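Local coordinates for protein trans-4-hydroxy-L-proline dehydratase (Clostridioides difficile 70-100-2010, PDB 6VXC) that uses a glycyl radical to dehydrate trans-4-hydroxy-L-proline to (S)-1-pyrroline-5-carboxylate in anaerobic hydroxyproline breakdown, at residues V286-F300 / K537-D549. Sequence-based numbering, arbitrary orientation.
Sequences VHIGVTTELNIWDAF and KHMPCPLMSTIVD
Met544 lays its terminal methyl over Val290, Met544 CE lying 3.6 Å from Val290 CB. Bends at chi2 (72°) and chi3 (71°) fold the chain back to this spot. The same methyl reaches Ile296 CD1. The sulfur makes an oblique Met-aromatic contact, Met544 SD lying 4.8 Å from the centroid of the Phe300 ring. Within its own segment, Val290 CG2 rests on one face of that ring. Ile547 CD1 packs against Val286 CG1 at 3.6 Å and also meets Phe300 CZ. Farther along, Leu543 crosses Val290 at about a right angle. Leu543 CD2 sits 3.4 Å from Gly289 C, against helix backbone that carries no side chain there.

Glu293 supplies the polar part. Its extended side chain brings the carboxylate to the start of helix 542-546. Glu293 OE2 accepts from Leu543 N at 2.8 Å. Glu293 OE1 accepts from Met544 N at 3.1 Å through its syn lone pair. This buried carboxylate thus holds two N-H groups of the first turn, just after Cys541 at the N-cap. The helix end would probably favour the charged form. Beyond it, Leu294 CD1 packs on Met539 O and Cys541 CB.

The contact lies inside the pyruvate formate lyase-like region, away from Cys454 and Gly785. The axes of 286-293, the end of helix 276-293, and of helix 542-546 run at 140°, nearer antiparallel than parallel. Helices 192-205 and 214-248 pack against Leu543, and helix 64-78 against Leu294.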
loop_
_atom_site.group_PDB
_atom_site.type_symbol
_atom_site.label_atom_id
_atom_site.label_comp_id
_atom_site.label_asym_id
_atom_site.label_seq_id
_atom_site.Cartn_x
_atom_site.Cartn_y
_atom_site.Cartn_z
ATOM N N VAL A 286 9.524 -7.546 14.998
ATOM C CA VAL A 286 9.747 -6.212 14.449
ATOM C C VAL A 286 8.471 -5.700 13.786
ATOM O O VAL A 286 8.105 -4.533 13.936
ATOM C CB VAL A 286 10.932 -6.221 13.462
ATOM C CG1 VAL A 286 11.059 -4.870 12.763
ATOM C CG2 VAL A 286 12.240 -6.604 14.148
ATOM N N HIS A 287 7.777 -6.566 13.050
ATOM C CA HIS A 287 6.510 -6.187 12.426
ATOM C C HIS A 287 5.489 -5.729 13.471
ATOM O O HIS A 287 4.920 -4.640 13.361
ATOM C CB HIS A 287 5.973 -7.376 11.615
ATOM C CG HIS A 287 4.700 -7.105 10.880
ATOM N ND1 HIS A 287 4.627 -7.072 9.505
ATOM C CD2 HIS A 287 3.434 -6.914 11.325
ATOM C CE1 HIS A 287 3.384 -6.831 9.135
ATOM N NE2 HIS A 287 2.635 -6.741 10.218
ATOM N N ILE A 288 5.280 -6.532 14.517
ATOM C CA ILE A 288 4.377 -6.141 15.596
ATOM C C ILE A 288 4.820 -4.812 16.189
ATOM O O ILE A 288 3.997 -3.953 16.518
ATOM C CB ILE A 288 4.320 -7.237 16.678
ATOM C CG1 ILE A 288 3.684 -8.508 16.110
ATOM C CG2 ILE A 288 3.540 -6.757 17.905
ATOM C CD1 ILE A 288 2.271 -8.291 15.659
ATOM N N GLY A 289 6.120 -4.637 16.356
ATOM C CA GLY A 289 6.656 -3.421 16.918
ATOM C C GLY A 289 6.348 -2.177 16.110
ATOM O O GLY A 289 5.771 -1.221 16.648
ATOM N N VAL A 290 6.723 -2.157 14.826
ATOM C CA VAL A 290 6.592 -0.905 14.072
ATOM C C VAL A 290 5.136 -0.588 13.787
ATOM O O VAL A 290 4.764 0.587 13.663
ATOM C CB VAL A 290 7.434 -0.930 12.786
ATOM C CG1 VAL A 290 8.927 -1.045 13.137
ATOM C CG2 VAL A 290 6.966 -2.062 11.826
ATOM N N THR A 291 4.280 -1.601 13.693
ATOM C CA THR A 291 2.875 -1.320 13.428
ATOM C C THR A 291 2.076 -1.042 14.693
ATOM O O THR A 291 0.906 -0.673 14.592
ATOM C CB THR A 291 2.212 -2.459 12.625
ATOM O OG1 THR A 291 2.223 -3.667 13.385
ATOM C CG2 THR A 291 2.937 -2.668 11.295
ATOM N N THR A 292 2.649 -1.236 15.876
ATOM C CA THR A 292 2.017 -0.709 17.076
ATOM C C THR A 292 2.672 0.567 17.581
ATOM O O THR A 292 2.041 1.295 18.345
ATOM C CB THR A 292 1.966 -1.764 18.201
ATOM O OG1 THR A 292 3.271 -2.264 18.487
ATOM C CG2 THR A 292 1.005 -2.905 17.852
ATOM N N GLU A 293 3.907 0.857 17.172
ATOM C CA GLU A 293 4.485 2.182 17.382
ATOM C C GLU A 293 3.603 3.270 16.762
ATOM O O GLU A 293 3.285 4.271 17.410
ATOM C CB GLU A 293 5.905 2.218 16.794
ATOM C CG GLU A 293 6.551 3.596 16.752
ATOM C CD GLU A 293 8.047 3.589 16.346
ATOM O OE1 GLU A 293 8.398 3.086 15.251
ATOM O OE2 GLU A 293 8.875 4.119 17.135
ATOM N N LEU A 294 3.187 3.075 15.510
ATOM C CA LEU A 294 2.315 3.999 14.799
ATOM C C LEU A 294 1.446 3.202 13.837
ATOM O O LEU A 294 1.812 2.106 13.420
ATOM C CB LEU A 294 3.118 5.043 14.019
ATOM C CG LEU A 294 3.837 6.119 14.835
ATOM C CD1 LEU A 294 4.896 6.792 13.977
ATOM C CD2 LEU A 294 2.846 7.125 15.427
ATOM N N ASN A 295 0.309 3.787 13.450
ATOM C CA ASN A 295 -0.586 3.182 12.452
ATOM C C ASN A 295 -0.073 3.516 11.052
ATOM O O ASN A 295 -0.612 4.372 10.346
ATOM C CB ASN A 295 -2.017 3.675 12.629
ATOM C CG ASN A 295 -2.961 3.074 11.598
ATOM O OD1 ASN A 295 -2.600 2.128 10.894
ATOM N ND2 ASN A 295 -4.191 3.585 11.536
ATOM N N ILE A 296 0.976 2.799 10.625
ATOM C CA ILE A 296 1.686 3.140 9.390
ATOM C C ILE A 296 0.983 2.542 8.174
ATOM O O ILE A 296 0.444 1.439 8.231
ATOM C CB ILE A 296 3.161 2.689 9.466
ATOM C CG1 ILE A 296 3.254 1.233 9.950
ATOM C CG2 ILE A 296 3.961 3.636 10.340
ATOM C CD1 ILE A 296 4.655 0.691 10.020
ATOM N N TRP A 297 0.956 3.304 7.081
ATOM C CA TRP A 297 0.436 2.812 5.811
ATOM C C TRP A 297 1.153 1.536 5.388
ATOM O O TRP A 297 2.376 1.440 5.478
ATOM C CB TRP A 297 0.587 3.879 4.722
ATOM C CG TRP A 297 -0.532 4.884 4.706
ATOM C CD1 TRP A 297 -0.496 6.174 5.158
ATOM C CD2 TRP A 297 -1.859 4.666 4.214
ATOM N NE1 TRP A 297 -1.725 6.772 4.971
ATOM C CE2 TRP A 297 -2.577 5.865 4.397
ATOM C CE3 TRP A 297 -2.510 3.568 3.637
ATOM C CZ2 TRP A 297 -3.909 5.996 4.021
ATOM C CZ3 TRP A 297 -3.838 3.704 3.260
ATOM C CH2 TRP A 297 -4.521 4.909 3.459
ATOM N N ASP A 298 0.382 0.557 4.913
ATOM C CA ASP A 298 0.922 -0.692 4.357
ATOM C C ASP A 298 1.672 -1.522 5.395
ATOM O O ASP A 298 2.601 -2.262 5.053
ATOM C CB ASP A 298 1.828 -0.415 3.159
ATOM C CG ASP A 298 1.082 0.239 1.998
ATOM O OD1 ASP A 298 -0.161 0.329 2.056
ATOM O OD2 ASP A 298 1.741 0.650 1.035
ATOM N N ALA A 299 1.236 -1.436 6.655
ATOM C CA ALA A 299 1.769 -2.254 7.744
ATOM C C ALA A 299 3.291 -2.352 7.701
ATOM O O ALA A 299 3.987 -1.345 7.828
ATOM C CB ALA A 299 1.130 -3.643 7.697
ATOM N N PHE A 300 3.815 -3.564 7.546
ATOM C CA PHE A 300 5.244 -3.795 7.365
ATOM C C PHE A 300 5.394 -5.037 6.500
ATOM O O PHE A 300 4.437 -5.787 6.304
ATOM C CB PHE A 300 5.977 -3.948 8.726
ATOM C CG PHE A 300 7.449 -3.605 8.676
ATOM C CD1 PHE A 300 7.898 -2.487 7.998
ATOM C CD2 PHE A 300 8.378 -4.380 9.337
ATOM C CE1 PHE A 300 9.242 -2.156 7.967
ATOM C CE2 PHE A 300 9.729 -4.059 9.308
ATOM C CZ PHE A 300 10.164 -2.948 8.634
ATOM N N LYS A 537 7.607 16.263 13.640
ATOM C CA LYS A 537 7.688 16.764 15.010
ATOM C C LYS A 537 6.853 15.927 15.971
ATOM O O LYS A 537 7.265 15.712 17.111
ATOM C CB LYS A 537 7.230 18.230 15.081
ATOM C CG LYS A 537 8.122 19.219 14.341
ATOM C CD LYS A 537 7.486 20.623 14.268
ATOM C CE LYS A 537 8.444 21.658 13.665
ATOM N NZ LYS A 537 9.637 21.914 14.538
ATOM N N HIS A 538 5.679 15.460 15.545
ATOM C CA HIS A 538 4.747 14.814 16.455
ATOM C C HIS A 538 4.583 13.318 16.217
ATOM O O HIS A 538 3.964 12.649 17.042
ATOM C CB HIS A 538 3.371 15.497 16.364
ATOM C CG HIS A 538 3.434 16.980 16.578
ATOM N ND1 HIS A 538 3.559 17.547 17.826
ATOM C CD2 HIS A 538 3.417 18.009 15.700
ATOM C CE1 HIS A 538 3.611 18.862 17.708
ATOM N NE2 HIS A 538 3.526 19.170 16.427
ATOM N N MET A 539 5.107 12.778 15.124
ATOM C CA MET A 539 5.080 11.332 14.909
ATOM C C MET A 539 6.473 10.747 14.719
ATOM O O MET A 539 6.660 9.913 13.826
ATOM C CB MET A 539 4.259 10.972 13.672
ATOM C CG MET A 539 2.783 11.229 13.730
ATOM S SD MET A 539 2.099 10.681 12.144
ATOM C CE MET A 539 0.689 11.765 11.975
ATOM N N PRO A 540 7.478 11.152 15.492
ATOM C CA PRO A 540 8.777 10.497 15.346
ATOM C C PRO A 540 8.614 9.022 15.653
ATOM O O PRO A 540 7.738 8.618 16.412
ATOM C CB PRO A 540 9.660 11.206 16.378
ATOM C CG PRO A 540 8.711 11.710 17.401
ATOM C CD PRO A 540 7.457 12.073 16.643
ATOM N N CYS A 541 9.414 8.202 14.999
ATOM C CA CYS A 541 9.299 6.752 15.135
ATOM C C CYS A 541 10.665 6.180 15.473
ATOM O O CYS A 541 11.349 5.629 14.607
ATOM C CB CYS A 541 8.699 6.131 13.866
ATOM S SG CYS A 541 9.428 6.745 12.313
ATOM N N PRO A 542 11.092 6.286 16.738
ATOM C CA PRO A 542 12.425 5.772 17.103
ATOM C C PRO A 542 12.600 4.290 16.820
ATOM O O PRO A 542 13.705 3.881 16.448
ATOM C CB PRO A 542 12.538 6.054 18.611
ATOM C CG PRO A 542 11.372 6.896 18.965
ATOM C CD PRO A 542 10.337 6.792 17.889
ATOM N N LEU A 543 11.567 3.463 16.974
ATOM C CA LEU A 543 11.775 2.047 16.673
ATOM C C LEU A 543 12.091 1.857 15.193
ATOM O O LEU A 543 13.125 1.286 14.843
ATOM C CB LEU A 543 10.568 1.200 17.091
ATOM C CG LEU A 543 10.678 -0.295 16.738
ATOM C CD1 LEU A 543 11.907 -0.920 17.424
ATOM C CD2 LEU A 543 9.407 -1.088 17.119
ATOM N N MET A 544 11.258 2.394 14.300
ATOM C CA MET A 544 11.560 2.242 12.877
ATOM C C MET A 544 12.952 2.776 12.543
ATOM O O MET A 544 13.673 2.183 11.731
ATOM C CB MET A 544 10.499 2.935 12.018
ATOM C CG MET A 544 10.741 2.797 10.508
ATOM S SD MET A 544 10.407 1.114 9.912
ATOM C CE MET A 544 8.626 1.105 10.066
ATOM N N SER A 545 13.358 3.880 13.178
ATOM C CA SER A 545 14.655 4.466 12.869
ATOM C C SER A 545 15.804 3.504 13.153
ATOM O O SER A 545 16.835 3.569 12.479
ATOM C CB SER A 545 14.842 5.772 13.642
ATOM O OG SER A 545 13.831 6.709 13.307
ATOM N N THR A 546 15.665 2.619 14.146
ATOM C CA THR A 546 16.782 1.745 14.500
ATOM C C THR A 546 17.141 0.772 13.385
ATOM O O THR A 546 18.276 0.294 13.348
ATOM C CB THR A 546 16.485 0.942 15.773
ATOM O OG1 THR A 546 15.377 0.057 15.536
ATOM C CG2 THR A 546 16.188 1.872 16.984
ATOM N N ILE A 547 16.223 0.480 12.464
ATOM C CA ILE A 547 16.462 -0.554 11.470
ATOM C C ILE A 547 16.495 -0.008 10.043
ATOM O O ILE A 547 16.465 -0.783 9.100
ATOM C CB ILE A 547 15.426 -1.688 11.585
ATOM C CG1 ILE A 547 14.024 -1.117 11.407
ATOM C CG2 ILE A 547 15.606 -2.457 12.903
ATOM C CD1 ILE A 547 12.942 -2.165 11.251
ATOM N N VAL A 548 16.525 1.292 9.894
ATOM C CA VAL A 548 16.561 1.888 8.606
ATOM C C VAL A 548 17.848 2.651 8.349
ATOM O O VAL A 548 18.166 3.589 9.051
ATOM C CB VAL A 548 15.382 2.850 8.371
ATOM C CG1 VAL A 548 15.632 3.670 7.131
ATOM C CG2 VAL A 548 14.052 2.164 8.342
ATOM N N ASP A 549 18.542 2.252 7.304
ATOM C CA ASP A 549 19.736 2.923 6.910
ATOM C C ASP A 549 19.610 4.397 6.639
ATOM O O ASP A 549 18.891 4.879 5.831
ATOM C CB ASP A 549 20.497 2.282 5.785
ATOM C CG ASP A 549 21.197 1.026 6.194
ATOM O OD1 ASP A 549 21.532 0.879 7.336
ATOM O OD2 ASP A 549 21.412 0.228 5.334
#